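Local coordinates for FAD linked oxidase-like protein (Myceliophthora thermophila, PDB 5L6G), which oxidises the C1 hydroxyl of xylooligosaccharides and related sugars to lactones with a bicovalently bound FAD, passing the electrons to oxygen to form hydrogen peroxide, at residues S95-G100 against N450-G455; E340-K345 against E412-S417; L456-A461 against L485-Q490. All coordinates share one frame; numbering follows the deposited sequence.

Contact 1 of 3, residues S95-G100 against N450-G455; sequences SYASFG and NYADPG. With FAD (flavin-adenine dinucleotide), chain D; XYP (beta-D-xylopyranose), chain H.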
# COMPACT_ATOMS: atom_id res chain seq x y z
N SER A 95 -3.42 -6.90 -3.91
CA SER A 95 -3.44 -5.98 -5.04
C SER A 95 -4.88 -5.68 -5.46
O SER A 95 -5.64 -6.58 -5.79
CB SER A 95 -2.72 -6.56 -6.24
OG SER A 95 -2.94 -5.73 -7.36
N TYR A 96 -5.23 -4.40 -5.55
CA TYR A 96 -6.57 -4.03 -5.99
C TYR A 96 -6.82 -4.39 -7.47
O TYR A 96 -7.97 -4.39 -7.95
CB TYR A 96 -6.77 -2.54 -5.78
CG TYR A 96 -6.94 -2.09 -4.33
CD1 TYR A 96 -6.79 -2.97 -3.25
CD2 TYR A 96 -7.23 -0.78 -4.05
CE1 TYR A 96 -6.96 -2.53 -1.94
CE2 TYR A 96 -7.41 -0.33 -2.75
CZ TYR A 96 -7.26 -1.20 -1.70
OH TYR A 96 -7.43 -0.76 -0.41
N ALA A 97 -5.75 -4.66 -8.20
CA ALA A 97 -5.82 -5.02 -9.62
C ALA A 97 -5.45 -6.49 -9.83
O ALA A 97 -5.31 -6.96 -10.96
CB ALA A 97 -4.87 -4.13 -10.40
N SER A 98 -5.28 -7.21 -8.72
CA SER A 98 -4.88 -8.62 -8.75
C SER A 98 -3.56 -8.82 -9.46
O SER A 98 -3.35 -9.87 -10.11
CB SER A 98 -5.97 -9.50 -9.38
OG SER A 98 -7.20 -9.41 -8.67
N PHE A 99 -2.65 -7.86 -9.33
CA PHE A 99 -1.33 -7.98 -9.94
C PHE A 99 -0.44 -9.10 -9.40
O PHE A 99 0.47 -9.54 -10.10
CB PHE A 99 -0.59 -6.65 -9.91
CG PHE A 99 -1.18 -5.57 -10.80
CD1 PHE A 99 -1.93 -5.87 -11.95
CD2 PHE A 99 -0.92 -4.24 -10.50
CE1 PHE A 99 -2.42 -4.86 -12.76
CE2 PHE A 99 -1.40 -3.23 -11.31
CZ PHE A 99 -2.15 -3.54 -12.43
N GLY A 100 -0.71 -9.58 -8.17
CA GLY A 100 -0.02 -10.74 -7.62
C GLY A 100 -0.38 -12.01 -8.35
O GLY A 100 0.38 -12.97 -8.33
N ASN A 450 -0.07 1.06 -4.34
CA ASN A 450 -0.66 0.23 -3.32
C ASN A 450 -2.18 0.28 -3.35
O ASN A 450 -2.84 -0.56 -2.75
CB ASN A 450 -0.08 0.53 -1.94
CG ASN A 450 1.15 -0.31 -1.65
OD1 ASN A 450 1.39 -1.29 -2.34
ND2 ASN A 450 1.91 0.07 -0.63
N TYR A 451 -2.75 1.26 -4.06
CA TYR A 451 -4.17 1.23 -4.45
C TYR A 451 -4.26 1.15 -5.99
O TYR A 451 -4.73 2.06 -6.69
CB TYR A 451 -4.90 2.45 -3.92
CG TYR A 451 -4.77 2.66 -2.43
CD1 TYR A 451 -4.93 1.62 -1.54
CD2 TYR A 451 -4.46 3.90 -1.91
CE1 TYR A 451 -4.81 1.81 -0.17
CE2 TYR A 451 -4.31 4.09 -0.55
CZ TYR A 451 -4.49 3.05 0.32
OH TYR A 451 -4.35 3.24 1.68
N ALA A 452 -3.81 0.02 -6.49
CA ALA A 452 -3.59 -0.16 -7.91
C ALA A 452 -4.88 -0.00 -8.70
O ALA A 452 -5.88 -0.60 -8.37
CB ALA A 452 -2.98 -1.52 -8.18
N ASP A 453 -4.82 0.83 -9.72
CA ASP A 453 -5.99 1.20 -10.50
C ASP A 453 -5.79 0.69 -11.93
O ASP A 453 -5.11 1.31 -12.72
CB ASP A 453 -6.11 2.73 -10.46
CG ASP A 453 -7.20 3.27 -11.37
OD1 ASP A 453 -7.87 2.47 -12.07
OD2 ASP A 453 -7.35 4.50 -11.38
N PRO A 454 -6.42 -0.45 -12.26
CA PRO A 454 -6.22 -1.01 -13.61
C PRO A 454 -6.92 -0.22 -14.71
O PRO A 454 -6.83 -0.61 -15.87
CB PRO A 454 -6.80 -2.42 -13.48
CG PRO A 454 -7.82 -2.31 -12.40
CD PRO A 454 -7.32 -1.27 -11.44
N GLY A 455 -7.59 0.87 -14.36
CA GLY A 455 -8.17 1.78 -15.35
C GLY A 455 -7.11 2.57 -16.11
O GLY A 455 -7.37 3.09 -17.19
PA FAD D . 0.03 -8.85 -3.61
O1A FAD D . 0.50 -10.21 -3.14
O2A FAD D . -1.21 -8.82 -4.45
O5B FAD D . 1.22 -8.05 -4.24
C5B FAD D . 1.11 -6.72 -4.75
C4B FAD D . 2.22 -6.44 -5.73
O4B FAD D . 3.48 -6.60 -5.08
C3B FAD D . 2.23 -7.41 -6.90
O3B FAD D . 2.74 -6.77 -8.05
C2B FAD D . 3.19 -8.48 -6.46
O2B FAD D . 3.74 -9.24 -7.54
C1B FAD D . 4.22 -7.66 -5.71
N9A FAD D . 4.90 -8.48 -4.71
C8A FAD D . 4.37 -9.19 -3.72
N7A FAD D . 5.33 -9.83 -3.02
C5A FAD D . 6.48 -9.48 -3.59
C6A FAD D . 7.89 -9.83 -3.36
N6A FAD D . 8.15 -10.65 -2.33
N1A FAD D . 8.80 -9.30 -4.20
C2A FAD D . 8.50 -8.48 -5.21
N3A FAD D . 7.21 -8.11 -5.47
C4A FAD D . 6.20 -8.60 -4.69
N1 FAD D . -2.11 0.18 1.73
C2 FAD D . -1.61 1.21 2.49
O2 FAD D . -0.65 1.89 2.04
N3 FAD D . -2.11 1.46 3.72
C4 FAD D . -3.12 0.73 4.27
O4 FAD D . -3.60 0.96 5.42
C4X FAD D . -3.71 -0.38 3.50
N5 FAD D . -4.72 -1.17 3.97
C5X FAD D . -5.25 -2.23 3.26
C6 FAD D . -6.27 -3.05 3.76
C7 FAD D . -6.77 -4.10 2.98
C7M FAD D . -7.89 -4.95 3.55
C8 FAD D . -6.20 -4.40 1.62
C8M FAD D . -6.68 -5.58 0.78
C9 FAD D . -5.18 -3.58 1.15
C9A FAD D . -4.69 -2.50 1.90
N10 FAD D . -3.66 -1.65 1.42
C10 FAD D . -3.14 -0.59 2.17
C1' FAD D . -3.07 -1.83 0.10
C2' FAD D . -1.84 -2.69 0.14
O2' FAD D . -0.77 -1.88 0.63
C3' FAD D . -1.55 -3.07 -1.30
O3' FAD D . -2.67 -3.75 -1.89
C4' FAD D . -0.32 -3.98 -1.31
O4' FAD D . 0.38 -3.79 -2.55
C5' FAD D . -0.75 -5.41 -1.13
O5' FAD D . 0.38 -6.21 -0.77
P FAD D . 0.21 -7.78 -0.87
O1P FAD D . 1.53 -8.47 -0.66
O2P FAD D . -0.93 -8.22 -0.01
O3P FAD D . -0.38 -7.94 -2.35
O1 XYP H . -6.08 2.84 3.42
C1 XYP H . -6.72 1.62 3.79
C2 XYP H . -7.55 1.86 5.05
C3 XYP H . -8.41 0.65 5.38
C4 XYP H . -9.23 0.24 4.16
C5 XYP H . -8.33 0.05 2.94
O2 XYP H . -6.65 2.12 6.13
O3 XYP H . -9.23 0.91 6.54
O4 XYP H . -9.88 -1.01 4.41
O5 XYP H . -7.52 1.19 2.70
O HOH W 1 -3.37 -2.47 -4.62
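Ser95 and Ala452 meet at the start of a type I beta turn running from Ser95 to Ser98, where a loop of the PCMH-type FAD-binding region lies against a loop of the berberine-like C-terminal region. The backbone N of Ser95 donates to FAD O2A on the pyrophosphate. Its OG, anti to its own backbone N (chi1 171°), accepts from Ala97 N, forming an ST turn, and from Phe99 N at 2.9 Å.

Tyr96 carries the contact. Its CB abuts the carbonyl O of Ala452, and the ring lies alongside that of Tyr451, pointing the same way; the planes are 26° apart but slid so far that the rings barely overlap, Tyr96 CE2 coming 3.4 Å from Tyr451 CD1. Beyond this, Tyr96 CE1 rests 3.7 Å from FAD C9, and its OH bonds to Glu412. Tyr451, a substrate-binding residue, places its own OH 2.5 Å from O1 of the bound xylose, a very short hydrogen bond. An alanine in place of Tyr96 would probably leave Glu412 without its phenol mate and open a gap beside the Tyr451 ring and the flavin edge. A water ties the backbones together, accepting from Tyr96 N and Ala452 N and hydrogen-bonding to FAD O3'. Asn450 OD1, close by, accepts from FAD O4' at 2.7 Å.

Ala97 is small enough to fit among three neighbours: its CB meets Ala452 CB and Pro454 CD and sits 3.4 Å above the centre of the Phe99 ring. Phe99 adds an apolar wall to the same patch, its CE2 lying 3.9 Å from Ala452 CB. Gly100 then passes so near the pyrophosphate that a CB there would run into FAD O2A.

Contact 2 of 3, residues E340-K345 against E412-S417; sequences ETFYSK and ELYDRS. With XYP (beta-D-xylopyranose), chain H.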
# COMPACT_ATOMS: atom_id res chain seq x y z
N GLU A 340 -13.48 -8.75 -1.54
CA GLU A 340 -14.53 -7.77 -1.82
C GLU A 340 -14.60 -7.55 -3.31
O GLU A 340 -13.68 -7.94 -4.05
CB GLU A 340 -14.25 -6.43 -1.12
CG GLU A 340 -14.09 -6.56 0.37
CD GLU A 340 -13.82 -5.26 1.08
OE1 GLU A 340 -13.80 -4.18 0.47
OE2 GLU A 340 -13.62 -5.34 2.31
N THR A 341 -15.70 -6.94 -3.75
CA THR A 341 -15.88 -6.61 -5.16
C THR A 341 -15.90 -5.10 -5.24
O THR A 341 -16.76 -4.46 -4.65
CB THR A 341 -17.19 -7.17 -5.71
OG1 THR A 341 -17.20 -8.60 -5.53
CG2 THR A 341 -17.35 -6.86 -7.19
N PHE A 342 -14.99 -4.52 -6.00
CA PHE A 342 -14.85 -3.08 -5.98
C PHE A 342 -14.02 -2.54 -7.15
O PHE A 342 -13.32 -3.29 -7.86
CB PHE A 342 -14.22 -2.64 -4.65
CG PHE A 342 -12.80 -3.13 -4.47
CD1 PHE A 342 -12.56 -4.41 -4.00
CD2 PHE A 342 -11.72 -2.33 -4.78
CE1 PHE A 342 -11.26 -4.89 -3.86
CE2 PHE A 342 -10.41 -2.79 -4.62
CZ PHE A 342 -10.19 -4.07 -4.16
N TYR A 343 -14.11 -1.21 -7.30
CA TYR A 343 -13.18 -0.43 -8.09
C TYR A 343 -12.56 0.60 -7.17
O TYR A 343 -13.21 1.06 -6.26
CB TYR A 343 -13.87 0.26 -9.27
CG TYR A 343 -12.92 1.09 -10.11
CD1 TYR A 343 -11.76 0.55 -10.60
CD2 TYR A 343 -13.20 2.41 -10.42
CE1 TYR A 343 -10.88 1.30 -11.38
CE2 TYR A 343 -12.33 3.17 -11.21
CZ TYR A 343 -11.17 2.59 -11.68
OH TYR A 343 -10.27 3.31 -12.46
N SER A 344 -11.29 0.93 -7.40
CA SER A 344 -10.61 1.91 -6.55
C SER A 344 -9.66 2.76 -7.34
O SER A 344 -9.13 2.35 -8.38
CB SER A 344 -9.89 1.19 -5.41
OG SER A 344 -9.10 2.08 -4.65
N LYS A 345 -9.49 4.00 -6.88
CA LYS A 345 -8.52 4.91 -7.44
C LYS A 345 -7.75 5.53 -6.28
O LYS A 345 -8.14 5.41 -5.09
CB LYS A 345 -9.19 5.99 -8.29
CG LYS A 345 -9.95 5.47 -9.50
CD LYS A 345 -10.42 6.57 -10.45
CE LYS A 345 -9.35 7.07 -11.41
NZ LYS A 345 -9.05 6.17 -12.57
N GLU A 412 -7.36 7.50 -0.99
CA GLU A 412 -7.91 6.26 -1.45
C GLU A 412 -9.38 6.52 -1.78
O GLU A 412 -10.11 7.04 -0.94
CB GLU A 412 -7.83 5.16 -0.39
CG GLU A 412 -8.27 3.80 -0.92
CD GLU A 412 -8.25 2.71 0.13
OE1 GLU A 412 -8.06 3.01 1.34
OE2 GLU A 412 -8.46 1.54 -0.27
N LEU A 413 -9.78 6.18 -3.00
CA LEU A 413 -11.17 6.25 -3.43
C LEU A 413 -11.62 4.84 -3.73
O LEU A 413 -10.98 4.13 -4.48
CB LEU A 413 -11.36 7.15 -4.66
CG LEU A 413 -10.94 8.63 -4.60
CD1 LEU A 413 -9.45 8.81 -4.80
CD2 LEU A 413 -11.69 9.45 -5.65
N TYR A 414 -12.73 4.43 -3.13
CA TYR A 414 -13.10 3.02 -3.09
C TYR A 414 -14.57 2.89 -3.38
O TYR A 414 -15.38 3.56 -2.75
CB TYR A 414 -12.78 2.47 -1.71
CG TYR A 414 -12.58 0.98 -1.61
CD1 TYR A 414 -11.32 0.42 -1.74
CD2 TYR A 414 -13.63 0.13 -1.30
CE1 TYR A 414 -11.11 -0.95 -1.61
CE2 TYR A 414 -13.43 -1.25 -1.16
CZ TYR A 414 -12.16 -1.77 -1.31
OH TYR A 414 -11.92 -3.10 -1.15
N ASP A 415 -14.92 2.02 -4.31
CA ASP A 415 -16.30 1.91 -4.80
C ASP A 415 -16.65 0.42 -4.84
O ASP A 415 -16.21 -0.29 -5.73
CB ASP A 415 -16.39 2.58 -6.17
CG ASP A 415 -17.73 2.41 -6.85
OD1 ASP A 415 -18.72 1.96 -6.19
OD2 ASP A 415 -17.79 2.73 -8.08
N ARG A 416 -17.40 -0.03 -3.84
CA ARG A 416 -17.58 -1.45 -3.55
C ARG A 416 -19.02 -1.84 -3.84
O ARG A 416 -19.94 -1.11 -3.46
CB ARG A 416 -17.28 -1.72 -2.07
CG ARG A 416 -17.54 -3.15 -1.64
CD ARG A 416 -17.28 -3.33 -0.15
NE ARG A 416 -17.45 -4.72 0.26
CZ ARG A 416 -17.33 -5.15 1.52
NH1 ARG A 416 -17.05 -4.30 2.50
NH2 ARG A 416 -17.52 -6.42 1.80
N SER A 417 -19.21 -2.97 -4.51
CA SER A 417 -20.56 -3.49 -4.73
C SER A 417 -20.72 -4.80 -3.97
O SER A 417 -19.73 -5.52 -3.80
CB SER A 417 -20.82 -3.71 -6.23
OG SER A 417 -19.91 -4.62 -6.79
O1 XYP H . -6.08 2.84 3.42
C1 XYP H . -6.72 1.62 3.79
C2 XYP H . -7.55 1.86 5.05
C3 XYP H . -8.41 0.65 5.38
C4 XYP H . -9.23 0.24 4.16
C5 XYP H . -8.33 0.05 2.94
O2 XYP H . -6.65 2.12 6.13
O3 XYP H . -9.23 0.91 6.54
O4 XYP H . -9.88 -1.01 4.41
O5 XYP H . -7.52 1.19 2.70
O HOH W 2 -18.00 -6.47 -1.90
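Tyr414 OH donates to Glu340 OE1 at 2.7 Å, arriving from above the carboxylate plane, with carboxylate and ring planes 89° apart. The same carboxylate lies flat on Arg416: Glu340 CD sits 3.5 Å over the centre of the guanidinium and the two planes differ by only 4°. No N-H of Arg416 therefore points at Glu340 OE2, and the salt bridge rests on charge alone. Arg416 NE instead donates to a water at the guanidinium edge, which also bonds to Thr341 N and Ser417 O.

Between the strands, Tyr343 and Asp415 exchange two backbone hydrogen bonds, as do Lys345 and Leu413. Leu413 O is gripped twice, by Lys345 N and by Ser344 OG (2.8 Å), from opposite faces of its plane; a serine is short enough to turn its hydroxyl back onto this carbonyl.

Phe342 and Tyr414 form an offset stack, centroids 4.4 Å apart, with Tyr414 OH 3.1 Å above the centre of the Phe342 ring. Phe342 reaches it with CG between the backbone N and the carbonyl carbon (chi1 65°). On the other face of the sheet, Lys345 NZ donates to Tyr343 OH and makes salt bridges to Asp453 and Asp430, while that hydroxyl is itself hydrogen-bonded to Asp453 OD1.

This is an antiparallel strand pair within the eight-stranded sheet on which Glu412, a substrate-binding residue held by Tyr96, is mounted.

Contact 3 of 3, residues L456-A461 against L485-Q490; sequences LDRAEA and LFYYPQ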
# COMPACT_ATOMS: atom_id res chain seq x y z
N LEU A 456 -5.91 2.67 -15.54
CA LEU A 456 -4.81 3.41 -16.17
C LEU A 456 -4.13 2.50 -17.18
O LEU A 456 -3.81 1.36 -16.85
CB LEU A 456 -3.77 3.83 -15.14
CG LEU A 456 -4.29 4.52 -13.88
CD1 LEU A 456 -3.21 4.55 -12.83
CD2 LEU A 456 -4.83 5.92 -14.19
N ASP A 457 -3.88 3.01 -18.38
CA ASP A 457 -3.05 2.26 -19.33
C ASP A 457 -1.61 2.22 -18.84
O ASP A 457 -1.22 2.95 -17.92
CB ASP A 457 -3.21 2.71 -20.80
CG ASP A 457 -2.61 4.08 -21.11
OD1 ASP A 457 -1.57 4.50 -20.54
OD2 ASP A 457 -3.18 4.73 -22.02
N ARG A 458 -0.83 1.32 -19.42
CA ARG A 458 0.51 1.08 -18.93
C ARG A 458 1.36 2.34 -18.89
O ARG A 458 2.03 2.61 -17.89
CB ARG A 458 1.20 0.01 -19.77
CG ARG A 458 2.51 -0.43 -19.16
CD ARG A 458 3.06 -1.65 -19.86
NE ARG A 458 4.30 -2.04 -19.21
CZ ARG A 458 5.21 -2.83 -19.76
NH1 ARG A 458 5.04 -3.32 -20.98
NH2 ARG A 458 6.30 -3.11 -19.06
N ALA A 459 1.33 3.12 -19.97
CA ALA A 459 2.11 4.36 -20.03
C ALA A 459 1.70 5.35 -18.94
O ALA A 459 2.56 5.91 -18.25
CB ALA A 459 1.99 5.03 -21.39
N GLU A 460 0.39 5.57 -18.78
CA GLU A 460 -0.06 6.51 -17.79
C GLU A 460 0.31 6.01 -16.41
O GLU A 460 0.78 6.79 -15.60
CB GLU A 460 -1.56 6.83 -17.87
CG GLU A 460 -1.91 7.99 -16.93
CD GLU A 460 -3.39 8.35 -16.87
OE1 GLU A 460 -4.22 7.65 -17.48
OE2 GLU A 460 -3.70 9.33 -16.16
N ALA A 461 0.13 4.72 -16.16
CA ALA A 461 0.33 4.16 -14.83
C ALA A 461 1.76 4.40 -14.33
O ALA A 461 1.98 4.90 -13.21
CB ALA A 461 -0.02 2.68 -14.81
N LEU A 485 10.42 -10.69 -17.37
CA LEU A 485 9.87 -11.90 -16.78
C LEU A 485 8.78 -11.58 -15.77
O LEU A 485 7.78 -12.30 -15.68
CB LEU A 485 10.97 -12.71 -16.09
CG LEU A 485 10.48 -14.04 -15.52
CD1 LEU A 485 10.13 -14.98 -16.65
CD2 LEU A 485 11.52 -14.68 -14.63
N PHE A 486 8.97 -10.50 -15.01
CA PHE A 486 8.02 -10.12 -13.96
C PHE A 486 6.92 -9.17 -14.44
O PHE A 486 6.37 -8.41 -13.65
CB PHE A 486 8.79 -9.52 -12.78
CG PHE A 486 9.81 -10.46 -12.20
CD1 PHE A 486 9.41 -11.68 -11.68
CD2 PHE A 486 11.14 -10.13 -12.18
CE1 PHE A 486 10.34 -12.56 -11.12
CE2 PHE A 486 12.08 -11.00 -11.64
CZ PHE A 486 11.68 -12.22 -11.11
N TYR A 487 6.58 -9.29 -15.71
CA TYR A 487 5.61 -8.42 -16.35
C TYR A 487 4.26 -8.49 -15.68
O TYR A 487 3.82 -9.55 -15.27
CB TYR A 487 5.46 -8.82 -17.84
CG TYR A 487 4.31 -8.10 -18.49
CD1 TYR A 487 4.48 -6.81 -18.97
CD2 TYR A 487 3.04 -8.67 -18.55
CE1 TYR A 487 3.44 -6.12 -19.55
CE2 TYR A 487 1.98 -7.98 -19.13
CZ TYR A 487 2.18 -6.70 -19.61
OH TYR A 487 1.15 -5.98 -20.17
N TYR A 488 3.64 -7.33 -15.55
CA TYR A 488 2.21 -7.23 -15.33
C TYR A 488 1.79 -5.97 -16.06
O TYR A 488 2.64 -5.21 -16.49
CB TYR A 488 1.83 -7.24 -13.86
CG TYR A 488 2.44 -6.16 -13.00
CD1 TYR A 488 3.70 -6.31 -12.44
CD2 TYR A 488 1.72 -5.04 -12.68
CE1 TYR A 488 4.24 -5.35 -11.59
CE2 TYR A 488 2.25 -4.07 -11.84
CZ TYR A 488 3.51 -4.22 -11.31
OH TYR A 488 4.00 -3.25 -10.45
N PRO A 489 0.48 -5.76 -16.25
CA PRO A 489 0.04 -4.71 -17.19
C PRO A 489 0.40 -3.27 -16.82
O PRO A 489 0.35 -2.40 -17.68
CB PRO A 489 -1.47 -4.91 -17.23
CG PRO A 489 -1.62 -6.40 -17.03
CD PRO A 489 -0.64 -6.68 -15.94
N GLN A 490 0.78 -3.03 -15.56
CA GLN A 490 1.32 -1.73 -15.18
C GLN A 490 2.76 -1.79 -14.71
O GLN A 490 3.20 -0.91 -13.95
CB GLN A 490 0.41 -1.08 -14.14
CG GLN A 490 -0.98 -0.82 -14.69
CD GLN A 490 -1.90 -0.13 -13.70
OE1 GLN A 490 -1.68 -0.20 -12.50
NE2 GLN A 490 -2.94 0.51 -14.21
O HOH W 3 1.98 -4.05 -22.19
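Gln490 is clasped by Leu456 and Ala461 in the tight half of this contact. Its NE2 donates to Leu456 O at 2.9 Å, the acceptor lying close to the plane of the amide, while the flank of the chain packs on Ala461, whose CB is 3.6 Å from Gln490 CD. An alanine suits that place because a methyl lets the glutamine lie close against the first turn of the helix. With chi2 at -178° CD lies anti to CB, and the chain runs out straight alongside Ala461. Buried there, the amide is well provided with partners: NE2 also bonds to Asp453 O, and OE1 to Tyr465 OH.

The outer half is looser. Arg458 runs its extended chain past the carbonyl of Pro489, CG coming within 3.3 Å of Pro489 O, and brings its guanidinium to the partly exposed Tyr487. The edge of the tyrosine ring meets the guanidinium face, CE1 standing 3.5 Å above that plane and offset toward its rim, with the two planes 82° apart. The arginine thus approaches the ring edge and does not stack on its face. A water bonds to Tyr487 OH and only weakly to Arg458 NH1. The firmer bonds of Arg458 lie beyond, a salt bridge to Glu484 and a hydrogen bond from NE to Ala491 O.

Asp457 sets the start of the helix: OD1 accepts from Glu460 N at 2.8 Å, an N-cap. The arrangement is that of an N-capped helix start, at helix 458-466, pinned to the loop that follows helix 470-480 within the berberine-like C-terminal region.

Contact 1 lies between the other two and touches both, its centre 11 Å from that of contact 2 and 10 Å from that of contact 3. Two phenols join it to contact 2: Tyr96 OH is 2.5 Å from Glu412 OE2, and Tyr343 OH is 2.6 Å from Asp453 OD1. On the other side, Asp453 O is 2.8 Å from Gln490 NE2, and Phe99 packs against Tyr488 of contact 3. Contacts 2 and 3 approach only to about 5 Å between nearest atoms. Contacts 1 and 2 both reach the xylose beside the flavin, and Pro454 and Tyr343 also touch a second one. Contact 3 backs Asp453 and Pro454, its Tyr488 side chain about 4 Å from the FAD.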